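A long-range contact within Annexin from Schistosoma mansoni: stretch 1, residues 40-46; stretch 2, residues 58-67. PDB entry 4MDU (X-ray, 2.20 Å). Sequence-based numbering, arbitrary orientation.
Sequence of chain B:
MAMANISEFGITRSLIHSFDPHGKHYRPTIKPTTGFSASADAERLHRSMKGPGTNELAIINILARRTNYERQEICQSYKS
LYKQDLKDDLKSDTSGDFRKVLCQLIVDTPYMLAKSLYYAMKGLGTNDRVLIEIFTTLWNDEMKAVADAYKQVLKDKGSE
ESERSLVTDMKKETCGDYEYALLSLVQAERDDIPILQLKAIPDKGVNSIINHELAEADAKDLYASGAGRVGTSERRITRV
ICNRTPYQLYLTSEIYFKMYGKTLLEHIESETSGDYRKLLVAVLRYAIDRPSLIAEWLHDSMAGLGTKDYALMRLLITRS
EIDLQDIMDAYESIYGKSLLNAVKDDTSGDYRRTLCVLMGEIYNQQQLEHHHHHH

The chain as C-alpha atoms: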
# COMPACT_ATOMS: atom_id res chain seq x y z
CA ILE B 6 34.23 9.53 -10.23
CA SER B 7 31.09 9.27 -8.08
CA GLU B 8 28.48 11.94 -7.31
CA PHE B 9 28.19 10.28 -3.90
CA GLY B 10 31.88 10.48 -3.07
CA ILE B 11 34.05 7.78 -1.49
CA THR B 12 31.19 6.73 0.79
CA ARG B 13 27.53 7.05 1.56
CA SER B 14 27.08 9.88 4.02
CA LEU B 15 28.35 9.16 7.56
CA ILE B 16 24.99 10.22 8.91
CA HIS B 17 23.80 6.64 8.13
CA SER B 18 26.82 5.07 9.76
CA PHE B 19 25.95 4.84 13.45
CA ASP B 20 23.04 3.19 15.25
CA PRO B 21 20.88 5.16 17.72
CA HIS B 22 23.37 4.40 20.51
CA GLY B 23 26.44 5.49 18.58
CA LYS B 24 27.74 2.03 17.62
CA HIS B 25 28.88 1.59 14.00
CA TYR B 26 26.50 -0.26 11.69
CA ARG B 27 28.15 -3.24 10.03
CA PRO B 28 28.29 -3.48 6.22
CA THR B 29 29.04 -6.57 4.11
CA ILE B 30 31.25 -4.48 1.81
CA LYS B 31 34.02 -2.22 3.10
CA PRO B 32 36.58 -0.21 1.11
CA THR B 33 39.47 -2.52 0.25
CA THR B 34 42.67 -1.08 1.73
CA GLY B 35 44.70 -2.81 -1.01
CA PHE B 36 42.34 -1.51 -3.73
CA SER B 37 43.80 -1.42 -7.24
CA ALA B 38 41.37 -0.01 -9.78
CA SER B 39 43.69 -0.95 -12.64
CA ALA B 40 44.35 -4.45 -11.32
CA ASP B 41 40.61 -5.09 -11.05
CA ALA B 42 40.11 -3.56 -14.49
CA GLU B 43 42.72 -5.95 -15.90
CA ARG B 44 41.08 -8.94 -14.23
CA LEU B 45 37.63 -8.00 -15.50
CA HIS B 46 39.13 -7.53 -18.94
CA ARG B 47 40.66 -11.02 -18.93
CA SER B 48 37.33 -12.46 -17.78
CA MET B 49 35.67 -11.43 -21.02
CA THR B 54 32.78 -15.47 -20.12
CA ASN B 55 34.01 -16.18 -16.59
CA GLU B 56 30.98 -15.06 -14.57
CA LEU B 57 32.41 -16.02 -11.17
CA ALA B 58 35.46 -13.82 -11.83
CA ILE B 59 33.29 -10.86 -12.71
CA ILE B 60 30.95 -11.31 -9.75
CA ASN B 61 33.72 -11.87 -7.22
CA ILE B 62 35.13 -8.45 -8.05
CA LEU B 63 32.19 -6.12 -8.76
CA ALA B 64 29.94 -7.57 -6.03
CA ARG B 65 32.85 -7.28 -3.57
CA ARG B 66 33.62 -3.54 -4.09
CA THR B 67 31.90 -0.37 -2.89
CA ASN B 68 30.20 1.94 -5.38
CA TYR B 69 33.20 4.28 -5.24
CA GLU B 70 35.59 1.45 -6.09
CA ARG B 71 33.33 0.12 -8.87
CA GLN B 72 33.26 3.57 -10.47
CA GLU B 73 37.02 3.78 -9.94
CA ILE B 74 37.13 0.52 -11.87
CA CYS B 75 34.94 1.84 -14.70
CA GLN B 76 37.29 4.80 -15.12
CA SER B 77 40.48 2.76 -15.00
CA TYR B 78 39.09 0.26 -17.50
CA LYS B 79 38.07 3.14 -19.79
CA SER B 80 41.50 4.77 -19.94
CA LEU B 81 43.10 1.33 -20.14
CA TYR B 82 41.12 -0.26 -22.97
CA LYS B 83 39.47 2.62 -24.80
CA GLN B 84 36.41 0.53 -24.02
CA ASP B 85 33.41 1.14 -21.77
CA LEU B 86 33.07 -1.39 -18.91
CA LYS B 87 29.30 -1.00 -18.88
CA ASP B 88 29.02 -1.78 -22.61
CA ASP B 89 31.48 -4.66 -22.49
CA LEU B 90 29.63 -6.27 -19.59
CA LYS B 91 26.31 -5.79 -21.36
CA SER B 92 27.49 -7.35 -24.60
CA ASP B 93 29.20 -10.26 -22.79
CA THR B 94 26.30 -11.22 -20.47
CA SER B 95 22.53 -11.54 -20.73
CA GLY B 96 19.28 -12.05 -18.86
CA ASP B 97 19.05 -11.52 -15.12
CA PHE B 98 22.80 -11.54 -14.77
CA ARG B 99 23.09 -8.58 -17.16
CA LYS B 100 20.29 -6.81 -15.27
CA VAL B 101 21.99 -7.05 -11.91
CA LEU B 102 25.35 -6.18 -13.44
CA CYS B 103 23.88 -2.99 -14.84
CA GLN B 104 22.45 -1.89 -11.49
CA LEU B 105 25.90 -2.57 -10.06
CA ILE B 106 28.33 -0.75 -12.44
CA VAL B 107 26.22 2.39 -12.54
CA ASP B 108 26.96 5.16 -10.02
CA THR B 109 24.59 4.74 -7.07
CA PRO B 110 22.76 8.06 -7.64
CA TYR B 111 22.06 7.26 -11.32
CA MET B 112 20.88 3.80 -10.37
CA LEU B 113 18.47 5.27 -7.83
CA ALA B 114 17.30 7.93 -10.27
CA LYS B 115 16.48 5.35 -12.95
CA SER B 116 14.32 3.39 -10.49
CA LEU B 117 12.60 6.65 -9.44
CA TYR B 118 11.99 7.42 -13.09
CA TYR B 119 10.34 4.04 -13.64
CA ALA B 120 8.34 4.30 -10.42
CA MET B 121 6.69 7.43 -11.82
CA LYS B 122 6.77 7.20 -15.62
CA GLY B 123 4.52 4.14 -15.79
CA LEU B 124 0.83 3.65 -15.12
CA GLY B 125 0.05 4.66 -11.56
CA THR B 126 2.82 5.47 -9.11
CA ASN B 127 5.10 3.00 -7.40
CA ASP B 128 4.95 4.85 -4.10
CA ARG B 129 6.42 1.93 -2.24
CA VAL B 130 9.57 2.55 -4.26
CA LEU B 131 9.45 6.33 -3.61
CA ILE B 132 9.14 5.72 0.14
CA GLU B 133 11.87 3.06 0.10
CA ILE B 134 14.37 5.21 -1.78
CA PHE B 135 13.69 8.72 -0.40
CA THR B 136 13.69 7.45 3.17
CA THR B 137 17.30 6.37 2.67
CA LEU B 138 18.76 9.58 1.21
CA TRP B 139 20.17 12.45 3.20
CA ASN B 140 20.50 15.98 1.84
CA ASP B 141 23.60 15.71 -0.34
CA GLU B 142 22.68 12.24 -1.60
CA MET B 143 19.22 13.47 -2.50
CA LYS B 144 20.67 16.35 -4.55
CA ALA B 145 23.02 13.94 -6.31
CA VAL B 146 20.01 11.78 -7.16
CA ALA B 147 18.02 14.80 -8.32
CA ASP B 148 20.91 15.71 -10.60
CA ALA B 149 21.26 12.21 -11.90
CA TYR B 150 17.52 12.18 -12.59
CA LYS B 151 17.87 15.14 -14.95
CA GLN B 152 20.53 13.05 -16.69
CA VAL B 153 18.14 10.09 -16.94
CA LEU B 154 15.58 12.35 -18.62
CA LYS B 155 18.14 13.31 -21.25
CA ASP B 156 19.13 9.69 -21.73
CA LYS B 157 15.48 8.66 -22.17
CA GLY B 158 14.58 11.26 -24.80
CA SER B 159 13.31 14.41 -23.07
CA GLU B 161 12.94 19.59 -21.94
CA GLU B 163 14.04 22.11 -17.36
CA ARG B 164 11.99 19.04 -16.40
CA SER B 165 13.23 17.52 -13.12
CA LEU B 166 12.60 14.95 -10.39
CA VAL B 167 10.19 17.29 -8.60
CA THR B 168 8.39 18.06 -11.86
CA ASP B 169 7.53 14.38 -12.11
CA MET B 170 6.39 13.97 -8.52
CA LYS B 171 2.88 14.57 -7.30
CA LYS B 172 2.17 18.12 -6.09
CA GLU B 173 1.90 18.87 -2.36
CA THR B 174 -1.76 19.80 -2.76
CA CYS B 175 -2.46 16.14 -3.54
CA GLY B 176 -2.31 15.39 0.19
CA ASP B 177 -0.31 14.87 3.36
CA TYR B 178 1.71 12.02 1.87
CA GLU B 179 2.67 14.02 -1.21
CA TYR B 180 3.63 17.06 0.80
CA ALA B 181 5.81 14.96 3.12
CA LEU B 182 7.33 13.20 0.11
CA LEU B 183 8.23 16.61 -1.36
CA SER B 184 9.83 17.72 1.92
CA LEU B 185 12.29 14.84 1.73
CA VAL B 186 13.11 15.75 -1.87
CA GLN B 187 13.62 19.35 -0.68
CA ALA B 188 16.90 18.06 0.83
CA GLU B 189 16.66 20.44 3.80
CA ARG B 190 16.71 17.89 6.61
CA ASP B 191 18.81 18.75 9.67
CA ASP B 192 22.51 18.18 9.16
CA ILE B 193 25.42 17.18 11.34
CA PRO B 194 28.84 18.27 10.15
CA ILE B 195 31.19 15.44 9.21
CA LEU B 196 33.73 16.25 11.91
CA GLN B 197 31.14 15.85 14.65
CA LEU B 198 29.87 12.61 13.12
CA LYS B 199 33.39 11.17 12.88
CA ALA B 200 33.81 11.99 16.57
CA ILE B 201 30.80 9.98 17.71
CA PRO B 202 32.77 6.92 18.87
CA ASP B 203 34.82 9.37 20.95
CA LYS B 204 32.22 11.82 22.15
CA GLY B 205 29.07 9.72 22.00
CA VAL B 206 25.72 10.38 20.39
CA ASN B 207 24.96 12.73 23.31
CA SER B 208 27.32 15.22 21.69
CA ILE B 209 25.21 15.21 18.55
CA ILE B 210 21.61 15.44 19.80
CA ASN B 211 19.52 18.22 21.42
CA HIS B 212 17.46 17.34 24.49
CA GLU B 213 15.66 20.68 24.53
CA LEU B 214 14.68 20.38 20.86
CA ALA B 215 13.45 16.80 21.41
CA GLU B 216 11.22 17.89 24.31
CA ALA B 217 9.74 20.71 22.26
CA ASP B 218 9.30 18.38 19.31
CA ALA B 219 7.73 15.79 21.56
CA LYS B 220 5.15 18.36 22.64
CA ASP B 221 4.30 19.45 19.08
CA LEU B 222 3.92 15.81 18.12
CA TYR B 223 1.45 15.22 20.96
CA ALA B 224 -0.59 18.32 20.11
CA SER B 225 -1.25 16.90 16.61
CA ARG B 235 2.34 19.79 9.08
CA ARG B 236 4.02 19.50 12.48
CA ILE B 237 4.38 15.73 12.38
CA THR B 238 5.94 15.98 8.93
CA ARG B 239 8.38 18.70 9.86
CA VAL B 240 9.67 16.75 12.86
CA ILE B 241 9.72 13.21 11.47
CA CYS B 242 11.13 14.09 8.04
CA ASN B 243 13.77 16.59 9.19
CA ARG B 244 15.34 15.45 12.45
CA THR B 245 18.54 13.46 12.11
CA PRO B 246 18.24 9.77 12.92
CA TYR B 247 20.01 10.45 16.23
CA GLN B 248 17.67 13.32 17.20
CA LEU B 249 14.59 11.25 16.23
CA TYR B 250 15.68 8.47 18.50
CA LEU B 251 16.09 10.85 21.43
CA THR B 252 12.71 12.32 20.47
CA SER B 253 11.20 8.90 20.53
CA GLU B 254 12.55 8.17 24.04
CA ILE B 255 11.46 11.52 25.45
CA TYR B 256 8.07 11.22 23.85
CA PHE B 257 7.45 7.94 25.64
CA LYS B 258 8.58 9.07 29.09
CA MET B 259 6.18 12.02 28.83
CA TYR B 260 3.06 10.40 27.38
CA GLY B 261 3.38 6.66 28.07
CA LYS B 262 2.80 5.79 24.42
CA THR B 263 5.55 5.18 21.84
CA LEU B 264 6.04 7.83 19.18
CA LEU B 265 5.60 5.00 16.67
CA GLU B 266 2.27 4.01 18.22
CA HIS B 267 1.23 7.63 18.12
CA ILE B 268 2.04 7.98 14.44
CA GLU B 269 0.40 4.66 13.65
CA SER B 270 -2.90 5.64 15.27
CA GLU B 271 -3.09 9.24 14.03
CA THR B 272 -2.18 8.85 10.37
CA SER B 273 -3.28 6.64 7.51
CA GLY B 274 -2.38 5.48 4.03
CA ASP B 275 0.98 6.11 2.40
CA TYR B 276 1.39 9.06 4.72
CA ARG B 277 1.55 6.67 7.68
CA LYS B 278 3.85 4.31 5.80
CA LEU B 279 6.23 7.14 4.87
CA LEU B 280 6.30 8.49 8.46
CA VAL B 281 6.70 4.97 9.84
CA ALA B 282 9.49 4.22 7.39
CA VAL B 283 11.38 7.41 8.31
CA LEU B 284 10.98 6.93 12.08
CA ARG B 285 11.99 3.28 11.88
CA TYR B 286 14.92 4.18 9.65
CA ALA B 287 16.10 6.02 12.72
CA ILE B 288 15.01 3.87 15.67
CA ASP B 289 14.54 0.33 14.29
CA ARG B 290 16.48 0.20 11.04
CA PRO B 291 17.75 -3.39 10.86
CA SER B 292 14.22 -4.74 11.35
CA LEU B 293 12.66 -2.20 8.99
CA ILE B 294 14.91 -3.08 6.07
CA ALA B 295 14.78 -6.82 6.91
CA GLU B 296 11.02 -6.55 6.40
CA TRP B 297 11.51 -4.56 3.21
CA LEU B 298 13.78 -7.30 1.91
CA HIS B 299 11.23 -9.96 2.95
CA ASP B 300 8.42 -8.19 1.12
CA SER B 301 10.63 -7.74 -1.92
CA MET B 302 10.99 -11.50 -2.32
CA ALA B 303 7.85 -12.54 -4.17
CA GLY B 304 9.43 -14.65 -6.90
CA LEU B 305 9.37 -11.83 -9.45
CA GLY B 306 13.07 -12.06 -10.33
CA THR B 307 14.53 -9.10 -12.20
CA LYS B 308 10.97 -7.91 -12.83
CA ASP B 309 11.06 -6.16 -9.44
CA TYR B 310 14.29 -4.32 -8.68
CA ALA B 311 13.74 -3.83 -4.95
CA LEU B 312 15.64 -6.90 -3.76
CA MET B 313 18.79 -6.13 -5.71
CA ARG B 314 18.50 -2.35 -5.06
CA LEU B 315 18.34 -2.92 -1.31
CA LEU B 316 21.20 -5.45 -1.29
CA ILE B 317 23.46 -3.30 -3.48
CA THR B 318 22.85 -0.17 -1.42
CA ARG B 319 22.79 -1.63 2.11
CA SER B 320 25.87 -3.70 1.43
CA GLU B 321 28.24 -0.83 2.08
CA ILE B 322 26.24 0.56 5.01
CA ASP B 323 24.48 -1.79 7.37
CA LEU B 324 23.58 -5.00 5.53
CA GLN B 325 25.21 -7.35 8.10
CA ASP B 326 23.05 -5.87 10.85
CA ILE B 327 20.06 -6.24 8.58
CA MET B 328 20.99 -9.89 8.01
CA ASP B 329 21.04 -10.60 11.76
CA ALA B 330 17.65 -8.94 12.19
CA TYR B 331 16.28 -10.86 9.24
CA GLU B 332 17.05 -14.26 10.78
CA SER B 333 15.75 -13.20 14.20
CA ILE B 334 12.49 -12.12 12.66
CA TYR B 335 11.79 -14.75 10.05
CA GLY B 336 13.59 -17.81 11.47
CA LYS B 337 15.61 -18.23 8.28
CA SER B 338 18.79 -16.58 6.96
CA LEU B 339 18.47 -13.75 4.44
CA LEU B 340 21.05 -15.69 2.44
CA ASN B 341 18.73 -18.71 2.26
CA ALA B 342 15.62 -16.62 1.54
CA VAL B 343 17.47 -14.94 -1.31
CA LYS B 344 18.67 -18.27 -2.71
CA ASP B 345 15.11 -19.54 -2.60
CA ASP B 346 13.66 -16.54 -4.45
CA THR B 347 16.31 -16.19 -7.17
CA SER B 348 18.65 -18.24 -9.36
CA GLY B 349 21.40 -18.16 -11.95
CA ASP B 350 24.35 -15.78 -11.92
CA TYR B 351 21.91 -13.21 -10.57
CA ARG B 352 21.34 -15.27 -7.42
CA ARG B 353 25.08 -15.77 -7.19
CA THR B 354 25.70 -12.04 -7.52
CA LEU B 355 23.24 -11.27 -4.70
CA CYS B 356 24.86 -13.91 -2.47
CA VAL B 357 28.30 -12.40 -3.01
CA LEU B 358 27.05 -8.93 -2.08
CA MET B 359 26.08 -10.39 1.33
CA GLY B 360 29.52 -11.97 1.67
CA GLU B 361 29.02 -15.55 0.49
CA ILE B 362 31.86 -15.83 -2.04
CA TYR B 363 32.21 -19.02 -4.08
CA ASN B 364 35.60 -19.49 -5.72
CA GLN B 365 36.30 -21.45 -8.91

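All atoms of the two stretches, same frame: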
# COMPACT_ATOMS: atom_id res chain seq x y z
N ALA B 40 44.22 -3.00 -11.45
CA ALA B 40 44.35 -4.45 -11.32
C ALA B 40 42.99 -5.13 -11.49
O ALA B 40 42.88 -6.16 -12.15
CB ALA B 40 44.96 -4.82 -9.98
N ASP B 41 41.96 -4.55 -10.89
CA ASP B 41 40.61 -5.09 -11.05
C ASP B 41 40.14 -4.96 -12.49
O ASP B 41 39.55 -5.89 -13.05
CB ASP B 41 39.64 -4.39 -10.10
CG ASP B 41 39.74 -4.92 -8.70
OD1 ASP B 41 40.08 -6.11 -8.56
OD2 ASP B 41 39.48 -4.15 -7.75
N ALA B 42 40.39 -3.79 -13.08
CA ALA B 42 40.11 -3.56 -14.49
C ALA B 42 40.72 -4.66 -15.35
O ALA B 42 40.04 -5.26 -16.18
CB ALA B 42 40.63 -2.18 -14.93
N GLU B 43 42.01 -4.92 -15.15
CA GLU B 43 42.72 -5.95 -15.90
C GLU B 43 42.00 -7.28 -15.76
O GLU B 43 41.69 -7.94 -16.75
CB GLU B 43 44.16 -6.12 -15.43
CG GLU B 43 45.15 -5.13 -16.03
CD GLU B 43 46.60 -5.54 -15.80
OE1 GLU B 43 46.84 -6.61 -15.20
OE2 GLU B 43 47.51 -4.79 -16.23
N ARG B 44 41.73 -7.66 -14.51
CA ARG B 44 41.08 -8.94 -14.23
C ARG B 44 39.71 -9.05 -14.89
O ARG B 44 39.38 -10.10 -15.47
CB ARG B 44 40.98 -9.19 -12.72
CG ARG B 44 42.33 -9.42 -12.07
CD ARG B 44 42.19 -9.91 -10.64
NE ARG B 44 43.41 -9.70 -9.86
CZ ARG B 44 43.59 -8.67 -9.03
NH1 ARG B 44 42.64 -7.77 -8.87
NH2 ARG B 44 44.74 -8.56 -8.36
N LEU B 45 38.91 -7.99 -14.82
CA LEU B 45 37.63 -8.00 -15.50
C LEU B 45 37.87 -8.19 -16.99
O LEU B 45 37.22 -9.02 -17.63
CB LEU B 45 36.85 -6.71 -15.24
CG LEU B 45 36.34 -6.57 -13.80
CD1 LEU B 45 35.81 -5.17 -13.50
CD2 LEU B 45 35.28 -7.65 -13.51
N HIS B 46 38.83 -7.45 -17.52
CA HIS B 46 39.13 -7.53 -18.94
C HIS B 46 39.44 -8.97 -19.38
O HIS B 46 38.87 -9.47 -20.35
CB HIS B 46 40.28 -6.60 -19.29
CG HIS B 46 40.43 -6.37 -20.76
ND1 HIS B 46 41.37 -7.02 -21.52
CD2 HIS B 46 39.76 -5.55 -21.60
CE1 HIS B 46 41.28 -6.62 -22.77
NE2 HIS B 46 40.30 -5.73 -22.85
N ALA B 58 34.40 -14.83 -11.91
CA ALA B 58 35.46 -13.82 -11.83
C ALA B 58 34.88 -12.41 -11.77
O ALA B 58 35.31 -11.58 -10.97
CB ALA B 58 36.41 -13.96 -13.01
N ILE B 59 33.92 -12.15 -12.65
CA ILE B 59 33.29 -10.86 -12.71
C ILE B 59 32.57 -10.56 -11.40
O ILE B 59 32.74 -9.49 -10.81
CB ILE B 59 32.28 -10.79 -13.88
CG1 ILE B 59 32.99 -11.02 -15.22
CG2 ILE B 59 31.55 -9.45 -13.90
CD1 ILE B 59 32.15 -10.65 -16.44
N ILE B 60 31.77 -11.52 -10.93
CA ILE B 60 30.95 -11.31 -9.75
C ILE B 60 31.81 -11.10 -8.52
O ILE B 60 31.53 -10.24 -7.69
CB ILE B 60 30.00 -12.49 -9.48
CG1 ILE B 60 28.81 -12.45 -10.45
CG2 ILE B 60 29.48 -12.44 -8.06
CD1 ILE B 60 28.26 -13.81 -10.80
N ASN B 61 32.87 -11.89 -8.41
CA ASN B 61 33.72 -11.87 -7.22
C ASN B 61 34.55 -10.60 -7.09
O ASN B 61 35.22 -10.39 -6.08
CB ASN B 61 34.61 -13.11 -7.14
CG ASN B 61 33.83 -14.37 -6.80
OD1 ASN B 61 32.72 -14.30 -6.27
ND2 ASN B 61 34.40 -15.53 -7.10
N ILE B 62 34.50 -9.76 -8.12
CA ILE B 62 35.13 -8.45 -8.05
C ILE B 62 34.05 -7.40 -7.78
O ILE B 62 33.99 -6.82 -6.68
CB ILE B 62 35.86 -8.11 -9.37
CG1 ILE B 62 37.06 -9.02 -9.57
CG2 ILE B 62 36.32 -6.66 -9.39
CD1 ILE B 62 37.82 -8.69 -10.85
N LEU B 63 33.18 -7.18 -8.77
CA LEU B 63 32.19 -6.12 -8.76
C LEU B 63 31.24 -6.19 -7.57
O LEU B 63 30.92 -5.15 -6.99
CB LEU B 63 31.41 -6.12 -10.07
CG LEU B 63 32.24 -5.77 -11.31
CD1 LEU B 63 31.43 -5.98 -12.59
CD2 LEU B 63 32.77 -4.34 -11.21
N ALA B 64 30.80 -7.39 -7.20
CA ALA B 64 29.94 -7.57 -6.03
C ALA B 64 30.72 -7.63 -4.71
O ALA B 64 30.14 -7.89 -3.64
CB ALA B 64 29.07 -8.82 -6.20
N ARG B 65 32.03 -7.42 -4.78
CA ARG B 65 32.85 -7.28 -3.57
C ARG B 65 33.55 -5.91 -3.45
O ARG B 65 34.53 -5.78 -2.72
CB ARG B 65 33.88 -8.40 -3.47
CG ARG B 65 33.27 -9.81 -3.29
CD ARG B 65 32.27 -9.87 -2.13
NE ARG B 65 32.82 -9.34 -0.89
CZ ARG B 65 32.10 -8.83 0.10
NH1 ARG B 65 30.77 -8.79 0.01
NH2 ARG B 65 32.70 -8.34 1.18
N ARG B 66 33.05 -4.90 -4.16
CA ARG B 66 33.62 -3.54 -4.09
C ARG B 66 32.52 -2.52 -3.78
O ARG B 66 31.37 -2.73 -4.12
CB ARG B 66 34.29 -3.17 -5.42
CG ARG B 66 35.37 -4.15 -5.91
CD ARG B 66 36.71 -4.00 -5.16
NE ARG B 66 37.73 -4.85 -5.78
CZ ARG B 66 37.96 -6.12 -5.43
NH1 ARG B 66 37.26 -6.66 -4.44
NH2 ARG B 66 38.89 -6.83 -6.06
N THR B 67 32.88 -1.41 -3.14
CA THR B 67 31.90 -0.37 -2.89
C THR B 67 31.61 0.34 -4.21
O THR B 67 32.35 0.17 -5.19
CB THR B 67 32.43 0.69 -1.94
OG1 THR B 67 33.46 1.42 -2.62
CG2 THR B 67 33.00 0.06 -0.69

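The helix of residues 58-63 runs nearly antiparallel to the helix through 40-46, at 159° between their directions and 9.7 Å at the closest approach of their axes, so that successive residues of stretch 2 meet stretch 1 in reverse order. Ala58 directs its CB toward the partner helix but stops short of contact. At Ile59 the backbones come close, with CA of Leu45 and CA of Ile59 5.9 Å apart. The Ile59 side chain leaves sideways, and Leu45, whose tip bends nearer than its CA-to-CB bond suggests, fills the space beside it: Leu45 CD2 lies 3.9 Å from Ile59 CA and 4.2 Å from Ile59 CG2. Ile60 points away and Asn61 is out of reach.

One turn on from Ala58, Ile62 points toward stretch 1 in an extended m,t conformation. Its CD1 packs 3.8 Å from Leu45 CD2 and 3.7 Å from Arg44 CB, the aliphatic base of an otherwise exposed arginine, while its CG2 lies 3.9 Å from Asp41 OD1. Leu63 completes the apolar cluster, its CD2 3.9 Å from Leu45 CD1. Leu45 thus touches three branched aliphatic side chains and is itself buried, a setting well suited to leucine.

The helix gives way to a type I turn from Leu63 to Arg66, and the contact changes from apolar to ionic. Arg66 reaches back to the buried Asp41 in a bidentate salt bridge: Arg66 NE donates to Asp41 OD2 at 2.7 Å and Arg66 NH2 to Asp41 OD1 at 2.9 Å, both nearly linear, with the carboxylate at the guanidinium edge. Arg44 NH1, 3.1 Å from Asp41 OD1, adds a second salt bridge, so two arginines compensate the buried charge. A weak hydrogen bond from Arg66 NH1 to Arg65 O, 3.3 Å, ties the guanidinium to the backbone carbonyl of the preceding residue. Thr67 makes no contact with stretch 1; its side chain caps the following helix.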